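Hsp70/Hsp90 co-chaperone CNS1 (Saccharomyces cerevisiae, PDB 6HFM) acts as a co-chaperone that binds Hsp90 and Hsp70, stimulates the Hsp70 ATPase and serves only a subset of Hsp90 functions. Local coordinates at residues Glu106-Gly110 against Ala161-Arg165; Lys100-Glu106 against Lys140-Lys146; Ala12-Ile18 against Phe43-Leu47; Glu69-Gln74 against Gly116-His122. One frame throughout, in Å; residues are numbered along the deposited sequence. Where two conformers were deposited one is given.

Interaction 1 (Glu106-Gly110 against Ala161-Arg165)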
loop_
_atom_site.group_PDB
_atom_site.type_symbol
_atom_site.label_atom_id
_atom_site.label_comp_id
_atom_site.label_asym_id
_atom_site.label_seq_id
_atom_site.Cartn_x
_atom_site.Cartn_y
_atom_site.Cartn_z
ATOM N N GLU A 106 -6.516 0.279 3.186
ATOM C CA GLU A 106 -7.204 0.879 4.321
ATOM C C GLU A 106 -7.467 2.362 4.047
ATOM O O GLU A 106 -6.622 3.049 3.462
ATOM C CB GLU A 106 -6.368 0.698 5.588
ATOM C CG GLU A 106 -7.042 1.145 6.876
ATOM C CD GLU A 106 -6.206 0.879 8.122
ATOM O OE1 GLU A 106 -5.333 -0.025 8.103
ATOM O OE2 GLU A 106 -6.441 1.564 9.140
ATOM N N THR A 107 -8.632 2.854 4.471
ATOM C CA THR A 107 -8.983 4.271 4.318
ATOM C C THR A 107 -8.721 5.035 5.616
ATOM O O THR A 107 -8.446 4.435 6.656
ATOM C CB THR A 107 -10.462 4.448 3.913
ATOM O OG1 THR A 107 -11.314 3.945 4.950
ATOM C CG2 THR A 107 -10.764 3.723 2.616
ATOM N N LYS A 108 -8.822 6.360 5.569
ATOM C CA LYS A 108 -8.620 7.171 6.772
ATOM C C LYS A 108 -9.623 6.803 7.875
ATOM O O LYS A 108 -9.285 6.841 9.052
ATOM C CB LYS A 108 -8.697 8.674 6.462
ATOM C CG LYS A 108 -8.158 9.535 7.601
ATOM C CD LYS A 108 -8.180 11.019 7.287
ATOM C CE LYS A 108 -7.781 11.829 8.510
ATOM N NZ LYS A 108 -7.834 13.294 8.247
ATOM N N ALA A 109 -10.841 6.419 7.484
ATOM C CA ALA A 109 -11.865 5.981 8.439
ATOM C C ALA A 109 -11.558 4.644 9.130
ATOM O O ALA A 109 -12.197 4.309 10.124
ATOM C CB ALA A 109 -13.220 5.902 7.747
ATOM N N GLY A 110 -10.593 3.882 8.612
ATOM C CA GLY A 110 -10.283 2.546 9.123
ATOM C C GLY A 110 -11.051 1.438 8.421
ATOM O O GLY A 110 -10.998 0.278 8.851
ATOM N N ALA A 161 -7.862 -1.773 13.705
ATOM C CA ALA A 161 -7.093 -0.981 12.747
ATOM C C ALA A 161 -6.758 0.405 13.293
ATOM O O ALA A 161 -5.604 0.839 13.229
ATOM C CB ALA A 161 -7.833 -0.868 11.420
ATOM N N LEU A 162 -7.749 1.075 13.877
ATOM C CA LEU A 162 -7.536 2.411 14.439
ATOM C C LEU A 162 -6.589 2.380 15.650
ATOM O O LEU A 162 -5.832 3.332 15.870
ATOM C CB LEU A 162 -8.873 3.067 14.793
ATOM C CG LEU A 162 -9.808 3.343 13.604
ATOM C CD1 LEU A 162 -11.175 3.781 14.108
ATOM C CD2 LEU A 162 -9.239 4.372 12.636
ATOM N N GLU A 163 -6.601 1.272 16.391
ATOM C CA GLU A 163 -5.708 1.082 17.545
ATOM C C GLU A 163 -4.227 0.885 17.172
ATOM O O GLU A 163 -3.356 1.050 18.026
ATOM C CB GLU A 163 -6.208 -0.073 18.424
ATOM C CG GLU A 163 -7.412 0.317 19.271
ATOM C CD GLU A 163 -8.116 -0.857 19.934
ATOM O OE1 GLU A 163 -7.706 -2.024 19.736
ATOM O OE2 GLU A 163 -9.099 -0.602 20.662
ATOM N N ARG A 164 -3.944 0.542 15.913
ATOM C CA ARG A 164 -2.563 0.539 15.392
ATOM C C ARG A 164 -1.928 1.936 15.269
ATOM O O ARG A 164 -0.699 2.049 15.172
ATOM C CB ARG A 164 -2.490 -0.155 14.020
ATOM C CG ARG A 164 -2.788 -1.647 14.039
ATOM C CD ARG A 164 -2.315 -2.338 12.768
ATOM N NE ARG A 164 -3.089 -1.962 11.581
ATOM C CZ ARG A 164 -4.222 -2.541 11.169
ATOM N NH1 ARG A 164 -4.783 -3.553 11.841
ATOM N NH2 ARG A 164 -4.816 -2.088 10.066
ATOM N N ARG A 165 -2.750 2.984 15.268
ATOM C CA ARG A 165 -2.303 4.348 14.979
ATOM C C ARG A 165 -1.808 5.054 16.235
ATOM O O ARG A 165 -2.197 4.693 17.351
ATOM C CB ARG A 165 -3.438 5.147 14.337
ATOM C CG ARG A 165 -4.016 4.473 13.095
ATOM C CD ARG A 165 -5.088 5.306 12.426
ATOM N NE ARG A 165 -5.612 4.612 11.250
ATOM C CZ ARG A 165 -6.475 5.121 10.373
ATOM N NH1 ARG A 165 -6.945 6.359 10.507
ATOM N NH2 ARG A 165 -6.873 4.378 9.350
HETATM O O HOH W 1 -4.514 1.869 10.892
#
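Arg165 and Arg164, in the segment 161-165 near the C-terminus, meet Glu106 in a salt-bridge network beside a type I beta turn, Thr107 to Gly110, of the C-terminal wheel domain fragment. Arg165 NH2 reaches Glu106 OE2 at 2.9 Å on the anti side, with guanidinium and carboxylate planes only 24° apart; Arg164 NH2 lies 2.9 Å from Glu106 OE1 in a weak, bent bond, its guanidinium almost perpendicular to the carboxylate. The extended Glu106 chain, CG anti to the backbone N (chi1 -174°), carries the acid out to both arginines. Hydrogen bonds to the turn follow: Arg165 NH2 also donates to Thr107 O, which already accepts from Gly110 N, and Arg165 NH1 donates to Lys108 O at 2.8 Å. With an alanine at Arg165, both turn carbonyls would probably lose these donors and Glu106 OE2 its charged mate. Apolar contact is modest: Leu162 CD2 sits over the centre of one face of the Arg165 guanidinium, 3.6 Å above it. Gly110 has positive phi, where a CB would be jammed against the preceding carbonyl O, so glycine suits this place. One water accepts from Arg165 NE and donates to Glu106 OE2 and to Ala161 O, 2.8 Å away.

Interaction 2 (Lys100-Glu106 against Lys140-Lys146); sequences KVLVFME and KIYIVPK
Val101, Val103 and Met105 interlock with Ile143 and Ile141 on one face of an antiparallel strand pair, 101-106 with 139-145, inside the mixed sheet of the wheel domain. Five backbone hydrogen bonds, from Lys146 N to Lys100 O through Tyr142 N to Phe104 O, set the register, so the branched side chains fit into one another's gaps. Ile143 has CG1 anti to the carbonyl carbon (chi1 -69°), which leaves CG2 to poke at the fork of Val101, 3.7 Å from Val101 CB and near both methyls. Val103 CG1 lies 4.0 Å from Ile141 CB, and Ile141 CG2 fits the bend of Met105, touching CG, SD and CE. Flexible, unbranched methionine can curl round that methyl. Helix 73-82 covers this face. On the other, Phe104 turns a ring edge to Val144, CE2 lying 4.3 Å from Val144 CB; Tyr142 CD2 rests against Phe104 O, and helix 146-155 packs above. Near the start of its strand Lys140, bent at its last two torsions, folds back toward Glu106 at the end of the other: NZ meets Glu106 OE1 at 2.9 Å and donates to Tyr142 OH at 2.7 Å.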
loop_
_atom_site.group_PDB
_atom_site.type_symbol
_atom_site.label_atom_id
_atom_site.label_comp_id
_atom_site.label_asym_id
_atom_site.label_seq_id
_atom_site.Cartn_x
_atom_site.Cartn_y
_atom_site.Cartn_z
ATOM N N LYS A 100 -7.144 -13.621 -10.347
ATOM C CA LYS A 100 -7.949 -14.197 -9.263
ATOM C C LYS A 100 -7.881 -13.451 -7.926
ATOM O O LYS A 100 -8.704 -13.713 -7.055
ATOM C CB LYS A 100 -7.584 -15.667 -9.049
ATOM C CG LYS A 100 -7.927 -16.554 -10.234
ATOM C CD LYS A 100 -7.388 -17.958 -10.039
ATOM C CE LYS A 100 -7.796 -18.865 -11.187
ATOM N NZ LYS A 100 -7.151 -20.203 -11.096
ATOM N N VAL A 101 -6.917 -12.544 -7.756
ATOM C CA VAL A 101 -6.833 -11.752 -6.514
ATOM C C VAL A 101 -7.531 -10.407 -6.652
ATOM O O VAL A 101 -7.644 -9.864 -7.753
ATOM C CB VAL A 101 -5.379 -11.523 -6.020
ATOM C CG1 VAL A 101 -4.690 -12.855 -5.742
ATOM C CG2 VAL A 101 -4.555 -10.659 -6.976
ATOM N N LEU A 102 -8.006 -9.890 -5.520
ATOM C CA LEU A 102 -8.390 -8.484 -5.398
ATOM C C LEU A 102 -7.364 -7.790 -4.512
ATOM O O LEU A 102 -6.670 -8.438 -3.722
ATOM C CB LEU A 102 -9.790 -8.355 -4.798
ATOM C CG LEU A 102 -10.938 -8.996 -5.581
ATOM C CD1 LEU A 102 -12.248 -8.754 -4.850
ATOM C CD2 LEU A 102 -11.010 -8.491 -7.010
ATOM N N VAL A 103 -7.267 -6.467 -4.665
ATOM C CA VAL A 103 -6.346 -5.646 -3.879
ATOM C C VAL A 103 -7.180 -4.675 -3.044
ATOM O O VAL A 103 -8.041 -3.972 -3.577
ATOM C CB VAL A 103 -5.368 -4.853 -4.768
ATOM C CG1 VAL A 103 -4.353 -4.095 -3.920
ATOM C CG2 VAL A 103 -4.646 -5.780 -5.740
ATOM N N PHE A 104 -6.913 -4.650 -1.738
ATOM C CA PHE A 104 -7.585 -3.757 -0.798
ATOM C C PHE A 104 -6.586 -2.829 -0.117
ATOM O O PHE A 104 -5.418 -3.175 0.067
ATOM C CB PHE A 104 -8.379 -4.552 0.243
ATOM C CG PHE A 104 -9.454 -5.409 -0.355
ATOM C CD1 PHE A 104 -10.711 -4.885 -0.617
ATOM C CD2 PHE A 104 -9.200 -6.733 -0.688
ATOM C CE1 PHE A 104 -11.701 -5.663 -1.190
ATOM C CE2 PHE A 104 -10.188 -7.522 -1.258
ATOM C CZ PHE A 104 -11.442 -6.984 -1.511
ATOM N N MET A 105 -7.055 -1.628 0.214
ATOM C CA MET A 105 -6.279 -0.657 0.973
ATOM C C MET A 105 -7.150 -0.062 2.068
ATOM O O MET A 105 -8.365 0.072 1.901
ATOM C CB MET A 105 -5.755 0.447 0.054
ATOM C CG MET A 105 -4.789 -0.081 -1.003
ATOM S SD MET A 105 -4.169 1.136 -2.185
ATOM C CE MET A 105 -2.961 1.975 -1.174
ATOM N N GLU A 106 -6.516 0.279 3.186
ATOM C CA GLU A 106 -7.204 0.879 4.321
ATOM C C GLU A 106 -7.467 2.362 4.047
ATOM O O GLU A 106 -6.622 3.049 3.462
ATOM C CB GLU A 106 -6.368 0.698 5.588
ATOM C CG GLU A 106 -7.042 1.145 6.876
ATOM C CD GLU A 106 -6.206 0.879 8.122
ATOM O OE1 GLU A 106 -5.333 -0.025 8.103
ATOM O OE2 GLU A 106 -6.441 1.564 9.140
ATOM N N LYS A 140 0.581 0.423 1.951
ATOM C CA LYS A 140 0.165 -0.833 2.575
ATOM C C LYS A 140 -1.021 -1.362 1.771
ATOM O O LYS A 140 -2.046 -0.692 1.662
ATOM C CB LYS A 140 -0.215 -0.619 4.043
ATOM C CG LYS A 140 -0.680 -1.880 4.768
ATOM C CD LYS A 140 -0.724 -1.710 6.285
ATOM C CE LYS A 140 -1.687 -0.623 6.759
ATOM N NZ LYS A 140 -3.134 -0.824 6.442
ATOM N N ILE A 141 -0.857 -2.543 1.181
ATOM C CA ILE A 141 -1.915 -3.171 0.378
ATOM C C ILE A 141 -2.149 -4.590 0.886
ATOM O O ILE A 141 -1.244 -5.215 1.460
ATOM C CB ILE A 141 -1.617 -3.134 -1.154
ATOM C CG1 ILE A 141 -0.499 -4.092 -1.565
ATOM C CG2 ILE A 141 -1.283 -1.714 -1.594
ATOM C CD1 ILE A 141 -0.395 -4.292 -3.066
ATOM N N TYR A 142 -3.372 -5.071 0.680
ATOM C CA TYR A 142 -3.774 -6.426 1.045
ATOM C C TYR A 142 -4.167 -7.158 -0.227
ATOM O O TYR A 142 -5.063 -6.719 -0.944
ATOM C CB TYR A 142 -4.957 -6.397 2.031
ATOM C CG TYR A 142 -4.663 -5.628 3.307
ATOM C CD1 TYR A 142 -4.147 -6.269 4.431
ATOM C CD2 TYR A 142 -4.864 -4.246 3.373
ATOM C CE1 TYR A 142 -3.854 -5.564 5.597
ATOM C CE2 TYR A 142 -4.583 -3.533 4.531
ATOM C CZ TYR A 142 -4.072 -4.189 5.637
ATOM O OH TYR A 142 -3.788 -3.467 6.774
ATOM N N ILE A 143 -3.492 -8.274 -0.509
ATOM C CA ILE A 143 -3.807 -9.099 -1.676
ATOM C C ILE A 143 -4.570 -10.324 -1.179
ATOM O O ILE A 143 -4.045 -11.115 -0.390
ATOM C CB ILE A 143 -2.530 -9.451 -2.475
ATOM C CG1 ILE A 143 -1.993 -8.176 -3.142
ATOM C CG2 ILE A 143 -2.816 -10.524 -3.522
ATOM C CD1 ILE A 143 -0.702 -8.334 -3.924
ATOM N N VAL A 144 -5.828 -10.444 -1.609
ATOM C CA VAL A 144 -6.738 -11.501 -1.137
ATOM C C VAL A 144 -7.484 -12.112 -2.326
ATOM O O VAL A 144 -8.072 -11.386 -3.114
ATOM C CB VAL A 144 -7.773 -10.940 -0.129
ATOM C CG1 VAL A 144 -8.673 -12.050 0.411
ATOM C CG2 VAL A 144 -7.065 -10.246 1.030
ATOM N N PRO A 145 -7.490 -13.452 -2.452
ATOM C CA PRO A 145 -8.279 -14.035 -3.543
ATOM C C PRO A 145 -9.732 -13.565 -3.545
ATOM O O PRO A 145 -10.334 -13.440 -2.475
ATOM C CB PRO A 145 -8.210 -15.535 -3.256
ATOM C CG PRO A 145 -6.918 -15.710 -2.537
ATOM C CD PRO A 145 -6.761 -14.480 -1.691
ATOM N N LYS A 146 -10.277 -13.291 -4.730
ATOM C CA LYS A 146 -11.676 -12.882 -4.875
ATOM C C LYS A 146 -12.627 -13.816 -4.114
ATOM O O LYS A 146 -13.546 -13.357 -3.436
ATOM C CB LYS A 146 -12.058 -12.825 -6.364
ATOM C CG LYS A 146 -13.481 -12.357 -6.649
ATOM C CD LYS A 146 -13.761 -12.315 -8.147
ATOM C CE LYS A 146 -15.243 -12.493 -8.447
ATOM N NZ LYS A 146 -15.487 -12.714 -9.899
HETATM O O HOH W 2 -3.603 0.222 3.600
#

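Interaction 3 (Ala12-Ile18 against Phe43-Leu47)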
loop_
_atom_site.group_PDB
_atom_site.type_symbol
_atom_site.label_atom_id
_atom_site.label_comp_id
_atom_site.label_asym_id
_atom_site.label_seq_id
_atom_site.Cartn_x
_atom_site.Cartn_y
_atom_site.Cartn_z
ATOM N N ALA A 12 5.737 19.065 -2.116
ATOM C CA ALA A 12 5.356 18.186 -3.223
ATOM C C ALA A 12 4.290 17.162 -2.827
ATOM O O ALA A 12 3.416 16.829 -3.633
ATOM C CB ALA A 12 6.581 17.477 -3.768
ATOM N N MET A 13 4.372 16.658 -1.595
ATOM C CA MET A 13 3.390 15.688 -1.098
ATOM C C MET A 13 2.034 16.332 -0.779
ATOM O O MET A 13 1.003 15.709 -1.026
ATOM C CB MET A 13 3.952 14.909 0.094
ATOM C CG MET A 13 5.033 13.907 -0.311
ATOM S SD MET A 13 5.780 13.017 1.069
ATOM C CE MET A 13 4.419 11.973 1.583
ATOM N N THR A 14 2.024 17.572 -0.271
ATOM C CA THR A 14 0.771 18.288 -0.020
ATOM C C THR A 14 0.064 18.625 -1.340
ATOM O O THR A 14 -1.161 18.562 -1.424
ATOM C CB THR A 14 0.999 19.567 0.818
ATOM O OG1 THR A 14 1.742 19.240 2.000
ATOM C CG2 THR A 14 -0.328 20.195 1.228
ATOM N N LEU A 15 0.837 18.965 -2.375
ATOM C CA LEU A 15 0.264 19.196 -3.710
ATOM C C LEU A 15 -0.462 17.951 -4.217
ATOM O O LEU A 15 -1.529 18.046 -4.817
ATOM C CB LEU A 15 1.352 19.589 -4.714
ATOM C CG LEU A 15 0.892 19.825 -6.158
ATOM C CD1 LEU A 15 0.036 21.081 -6.258
ATOM C CD2 LEU A 15 2.093 19.911 -7.083
ATOM N N ARG A 16 0.129 16.788 -3.950
ATOM C CA ARG A 16 -0.446 15.489 -4.312
ATOM C C ARG A 16 -1.596 15.019 -3.390
ATOM O O ARG A 16 -2.108 13.911 -3.571
ATOM C CB ARG A 16 0.667 14.433 -4.320
ATOM C CG ARG A 16 1.676 14.565 -5.457
ATOM C CD ARG A 16 2.886 13.695 -5.180
ATOM N NE ARG A 16 3.780 13.507 -6.320
ATOM C CZ ARG A 16 4.667 14.395 -6.766
ATOM N NH1 ARG A 16 4.761 15.612 -6.228
ATOM N NH2 ARG A 16 5.444 14.074 -7.805
ATOM N N ASN A 17 -1.971 15.843 -2.405
ATOM C CA ASN A 17 -3.063 15.567 -1.462
ATOM C C ASN A 17 -2.875 14.252 -0.691
ATOM O O ASN A 17 -3.846 13.565 -0.383
ATOM C CB ASN A 17 -4.414 15.587 -2.191
ATOM C CG ASN A 17 -5.593 15.723 -1.239
ATOM O OD1 ASN A 17 -5.497 16.388 -0.208
ATOM N ND2 ASN A 17 -6.705 15.079 -1.577
ATOM N N ILE A 18 -1.625 13.931 -0.356
ATOM C CA ILE A 18 -1.310 12.660 0.317
ATOM C C ILE A 18 -1.585 12.777 1.820
ATOM O O ILE A 18 -1.092 13.692 2.493
ATOM C CB ILE A 18 0.154 12.219 0.072
ATOM C CG1 ILE A 18 0.343 11.849 -1.399
ATOM C CG2 ILE A 18 0.533 11.015 0.944
ATOM C CD1 ILE A 18 1.786 11.756 -1.842
ATOM N N PHE A 43 9.485 18.983 -8.091
ATOM C CA PHE A 43 8.226 18.441 -7.546
ATOM C C PHE A 43 7.454 17.516 -8.514
ATOM O O PHE A 43 6.662 16.688 -8.057
ATOM C CB PHE A 43 7.297 19.570 -7.055
ATOM C CG PHE A 43 6.483 20.217 -8.153
ATOM C CD1 PHE A 43 5.249 19.686 -8.529
ATOM C CD2 PHE A 43 6.939 21.358 -8.806
ATOM C CE1 PHE A 43 4.499 20.265 -9.544
ATOM C CE2 PHE A 43 6.191 21.942 -9.819
ATOM C CZ PHE A 43 4.973 21.399 -10.188
ATOM N N GLU A 44 7.652 17.701 -9.825
ATOM C CA GLU A 44 7.001 16.914 -10.889
ATOM C C GLU A 44 7.590 15.539 -11.109
ATOM O O GLU A 44 6.962 14.707 -11.766
ATOM C CB GLU A 44 7.148 17.594 -12.259
ATOM C CG GLU A 44 6.284 18.794 -12.537
ATOM C CD GLU A 44 6.192 19.050 -14.035
ATOM O OE1 GLU A 44 7.207 18.857 -14.760
ATOM O OE2 GLU A 44 5.099 19.415 -14.488
ATOM N N SER A 45 8.820 15.320 -10.644
ATOM C CA SER A 45 9.467 14.023 -10.821
ATOM C C SER A 45 8.716 12.970 -10.015
ATOM O O SER A 45 7.871 13.297 -9.173
ATOM C CB SER A 45 10.952 14.079 -10.442
ATOM O OG SER A 45 11.162 14.286 -9.061
ATOM N N GLN A 46 9.003 11.704 -10.293
ATOM C CA GLN A 46 8.247 10.613 -9.682
ATOM C C GLN A 46 8.549 10.497 -8.192
ATOM O O GLN A 46 9.706 10.385 -7.793
ATOM C CB GLN A 46 8.537 9.284 -10.380
ATOM C CG GLN A 46 8.079 9.257 -11.827
ATOM C CD GLN A 46 8.542 8.021 -12.575
ATOM O OE1 GLN A 46 8.500 6.904 -12.050
ATOM N NE2 GLN A 46 8.979 8.215 -13.819
ATOM N N LEU A 47 7.497 10.567 -7.384
ATOM C CA LEU A 47 7.565 10.229 -5.966
ATOM C C LEU A 47 7.709 8.715 -5.821
ATOM O O LEU A 47 6.970 7.951 -6.442
ATOM C CB LEU A 47 6.314 10.721 -5.244
ATOM C CG LEU A 47 6.266 10.561 -3.723
ATOM C CD1 LEU A 47 7.389 11.316 -3.027
ATOM C CD2 LEU A 47 4.914 11.010 -3.185
#
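Arg16 of segment 12-18 reaches across to Phe43 O in the loop before strand 47-55, just where helix 4-15 ends in a Schellman motif, Asn17 having positive phi. The polar contact is a fork: NH1 and NH2 both donate to this one carbonyl oxygen, at 2.8 and 2.9 Å, with the oxygen in the guanidinium plane. NH1 turns its other hydrogen back to Ala12 O, from above that carbonyl's plane, and NE makes a salt bridge with Glu69, so several partners fix the group's rotation. Arginine, long and with five N-H donors, suits this bridging role. With only an alanine here, Phe43 O would probably lose both donors and Glu69 its cation. Apolar contacts lie to both sides of the arginine. Ala12, small enough to let the loop come close, meets Phe43 CB with its own CB at 4.0 Å, and Leu15 CD2 touches the Phe43 ring at CD1 and CE1. Leu47 CD2 packs on Arg16 CD and Met13 CG, and meets Ile18 CD1 tip to tip at a tight 3.5 Å.

Interaction 4 (Glu69-Gln74 against Gly116-His122)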
loop_
_atom_site.group_PDB
_atom_site.type_symbol
_atom_site.label_atom_id
_atom_site.label_comp_id
_atom_site.label_asym_id
_atom_site.label_seq_id
_atom_site.Cartn_x
_atom_site.Cartn_y
_atom_site.Cartn_z
ATOM N N GLU A 69 5.100 6.165 -7.758
ATOM C CA GLU A 69 3.687 6.574 -7.784
ATOM C C GLU A 69 2.985 6.345 -9.136
ATOM O O GLU A 69 1.767 6.241 -9.181
ATOM C CB GLU A 69 3.552 8.052 -7.404
ATOM C CG GLU A 69 4.109 9.013 -8.444
ATOM C CD GLU A 69 4.051 10.461 -8.020
ATOM O OE1 GLU A 69 3.227 10.817 -7.151
ATOM O OE2 GLU A 69 4.856 11.255 -8.559
ATOM N N LEU A 70 3.748 6.313 -10.230
ATOM C CA LEU A 70 3.179 6.042 -11.558
ATOM C C LEU A 70 2.936 4.556 -11.847
ATOM O O LEU A 70 2.357 4.217 -12.885
ATOM C CB LEU A 70 4.066 6.649 -12.650
ATOM C CG LEU A 70 4.276 8.166 -12.594
ATOM C CD1 LEU A 70 5.123 8.588 -13.781
ATOM C CD2 LEU A 70 2.962 8.933 -12.588
ATOM N N THR A 71 3.380 3.677 -10.949
ATOM C CA THR A 71 3.079 2.244 -11.031
ATOM C C THR A 71 1.575 2.014 -10.842
ATOM O O THR A 71 0.960 2.625 -9.959
ATOM C CB THR A 71 3.836 1.461 -9.937
ATOM O OG1 THR A 71 5.225 1.803 -9.960
ATOM C CG2 THR A 71 3.707 -0.044 -10.137
ATOM N N THR A 72 0.983 1.144 -11.662
ATOM C CA THR A 72 -0.415 0.753 -11.465
ATOM C C THR A 72 -0.522 -0.386 -10.458
ATOM O O THR A 72 0.441 -1.106 -10.202
ATOM C CB THR A 72 -1.118 0.310 -12.764
ATOM O OG1 THR A 72 -0.485 -0.865 -13.286
ATOM C CG2 THR A 72 -1.101 1.440 -13.798
ATOM N N VAL A 73 -1.722 -0.543 -9.911
ATOM C CA VAL A 73 -2.008 -1.644 -8.991
ATOM C C VAL A 73 -1.697 -2.982 -9.686
ATOM O O VAL A 73 -1.008 -3.835 -9.114
ATOM C CB VAL A 73 -3.467 -1.577 -8.487
ATOM C CG1 VAL A 73 -3.858 -2.853 -7.744
ATOM C CG2 VAL A 73 -3.668 -0.348 -7.603
ATOM N N GLN A 74 -2.174 -3.133 -10.924
ATOM C CA GLN A 74 -1.884 -4.322 -11.747
ATOM C C GLN A 74 -0.387 -4.609 -11.875
ATOM O O GLN A 74 0.040 -5.753 -11.738
ATOM C CB GLN A 74 -2.485 -4.167 -13.155
ATOM C CG GLN A 74 -2.325 -5.375 -14.076
ATOM C CD GLN A 74 -3.157 -6.561 -13.630
ATOM O OE1 GLN A 74 -4.370 -6.453 -13.467
ATOM N NE2 GLN A 74 -2.507 -7.706 -13.438
ATOM N N GLY A 116 -8.743 -0.293 -7.659
ATOM C CA GLY A 116 -8.867 -0.612 -9.084
ATOM C C GLY A 116 -7.530 -0.977 -9.709
ATOM O O GLY A 116 -6.552 -0.245 -9.551
ATOM N N LYS A 117 -7.480 -2.108 -10.412
ATOM C CA LYS A 117 -6.215 -2.631 -10.947
ATOM C C LYS A 117 -5.551 -1.729 -11.995
ATOM O O LYS A 117 -4.326 -1.732 -12.133
ATOM C CB LYS A 117 -6.399 -4.051 -11.488
ATOM C CG LYS A 117 -6.631 -5.066 -10.382
ATOM C CD LYS A 117 -6.752 -6.477 -10.920
ATOM C CE LYS A 117 -6.850 -7.486 -9.785
ATOM N NZ LYS A 117 -7.310 -8.814 -10.278
ATOM N N LYS A 118 -6.356 -0.941 -12.706
ATOM C CA LYS A 118 -5.835 -0.022 -13.719
ATOM C C LYS A 118 -5.375 1.336 -13.170
ATOM O O LYS A 118 -4.769 2.115 -13.906
ATOM C CB LYS A 118 -6.878 0.181 -14.820
ATOM C CG LYS A 118 -7.243 -1.105 -15.547
ATOM C CD LYS A 118 -8.162 -0.825 -16.723
ATOM C CE LYS A 118 -8.606 -2.105 -17.409
ATOM N NZ LYS A 118 -9.354 -1.808 -18.663
ATOM N N LEU A 119 -5.648 1.621 -11.894
ATOM C CA LEU A 119 -5.306 2.916 -11.304
ATOM C C LEU A 119 -3.838 2.968 -10.894
ATOM O O LEU A 119 -3.271 1.957 -10.475
ATOM C CB LEU A 119 -6.184 3.202 -10.080
ATOM C CG LEU A 119 -7.698 3.305 -10.302
ATOM C CD1 LEU A 119 -8.410 3.397 -8.961
ATOM C CD2 LEU A 119 -8.058 4.497 -11.176
ATOM N N THR A 120 -3.234 4.151 -11.014
ATOM C CA THR A 120 -1.909 4.413 -10.458
ATOM C C THR A 120 -2.019 4.730 -8.966
ATOM O O THR A 120 -3.056 5.201 -8.487
ATOM C CB THR A 120 -1.212 5.597 -11.139
ATOM O OG1 THR A 120 -1.972 6.791 -10.917
ATOM C CG2 THR A 120 -1.039 5.347 -12.643
ATOM N N PHE A 121 -0.941 4.481 -8.229
ATOM C CA PHE A 121 -0.922 4.849 -6.817
ATOM C C PHE A 121 -1.027 6.365 -6.630
ATOM O O PHE A 121 -1.677 6.816 -5.686
ATOM C CB PHE A 121 0.276 4.228 -6.101
ATOM C CG PHE A 121 0.142 2.738 -5.938
ATOM C CD1 PHE A 121 -0.781 2.210 -5.029
ATOM C CD2 PHE A 121 0.893 1.860 -6.711
ATOM C CE1 PHE A 121 -0.937 0.837 -4.890
ATOM C CE2 PHE A 121 0.743 0.482 -6.567
ATOM C CZ PHE A 121 -0.178 -0.026 -5.663
ATOM N N HIS A 122 -0.445 7.141 -7.546
ATOM C CA HIS A 122 -0.627 8.601 -7.548
ATOM C C HIS A 122 -2.110 8.966 -7.507
ATOM O O HIS A 122 -2.528 9.784 -6.688
ATOM C CB HIS A 122 0.024 9.250 -8.790
ATOM C CG HIS A 122 -0.283 10.712 -8.943
ATOM N ND1 HIS A 122 -1.331 11.175 -9.710
ATOM C CD2 HIS A 122 0.311 11.809 -8.417
ATOM C CE1 HIS A 122 -1.364 12.496 -9.656
ATOM N NE2 HIS A 122 -0.381 12.906 -8.877
HETATM O O HOH W 3 -5.853 -8.631 -13.351
#
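The His122 ring presents its edge to Glu69: CD2 lies 3.3 Å from OE1, near the ring plane, while the carboxylate is turned 80° from the ring. The two side chains run alongside one another, pointing the same way, and that carboxylate has its firmer partner in Arg16. The Phe121 ring is approached obliquely, with CD2 3.3 Å from Thr71 O and both CE1 and CZ 4.0 Å from Val73 CG2; Tyr49 of strand 47-55 also touches this buried phenylalanine. Val73, with CG1 anti to the backbone N (chi1 169°), uses its other methyl here, and CG2 also meets Gly116 O.

Two helix starts face each other. Thr72 and Thr120 are both N-caps, for helices 73-82 and 121-126, and their backbones form a single bridge with CA atoms 4.1 Å apart. Each threonine sets OG1 between its backbone N and carbonyl carbon (chi1 63°), turned to cap Glu75 N and Asp123 N respectively, while the CG2 methyls meet across the join. The first-turn N-H groups are spent across the contact: Phe121 N on Thr71 O and His122 N on Glu69 O, answered by Val73 N on Leu119 O and Gln74 N on Lys117 O. The type I turn from Gly116 to Leu119 brings Lys117, whose NZ bonds Pro98 O, beside Gln74, whose NE2 bonds Asp78; Gln74 OE1 lies 3.5 Å from Lys117 CD. A water donates to Gln74 OE1 at 2.6 Å.

Overall arrangement
Interactions 1 and 2 share Glu106, whose carboxylate takes Lys140 from the sheet as well as the two arginines near the C-terminus; their centres are about 16 Å apart. The centres of interactions 2 and 4 are about 13 Å apart, and they touch where Val103 CG2 meets Val73 CG1 at 3.6 Å and Lys117 NZ probably hydrogen-bonds Val101 O. Interaction 4 joins interaction 3 through the Arg16 NE to Glu69 OE1 salt bridge, 2.9 Å long. Interactions 2 and 3 lie on opposite sides of the chain's centre, their own centres about 25 Å apart. Asn17 of interaction 3 and Leu125 hold the magnesium ion, about 6 Å from the Ile18 side chain and about 8 Å from that of Lys108.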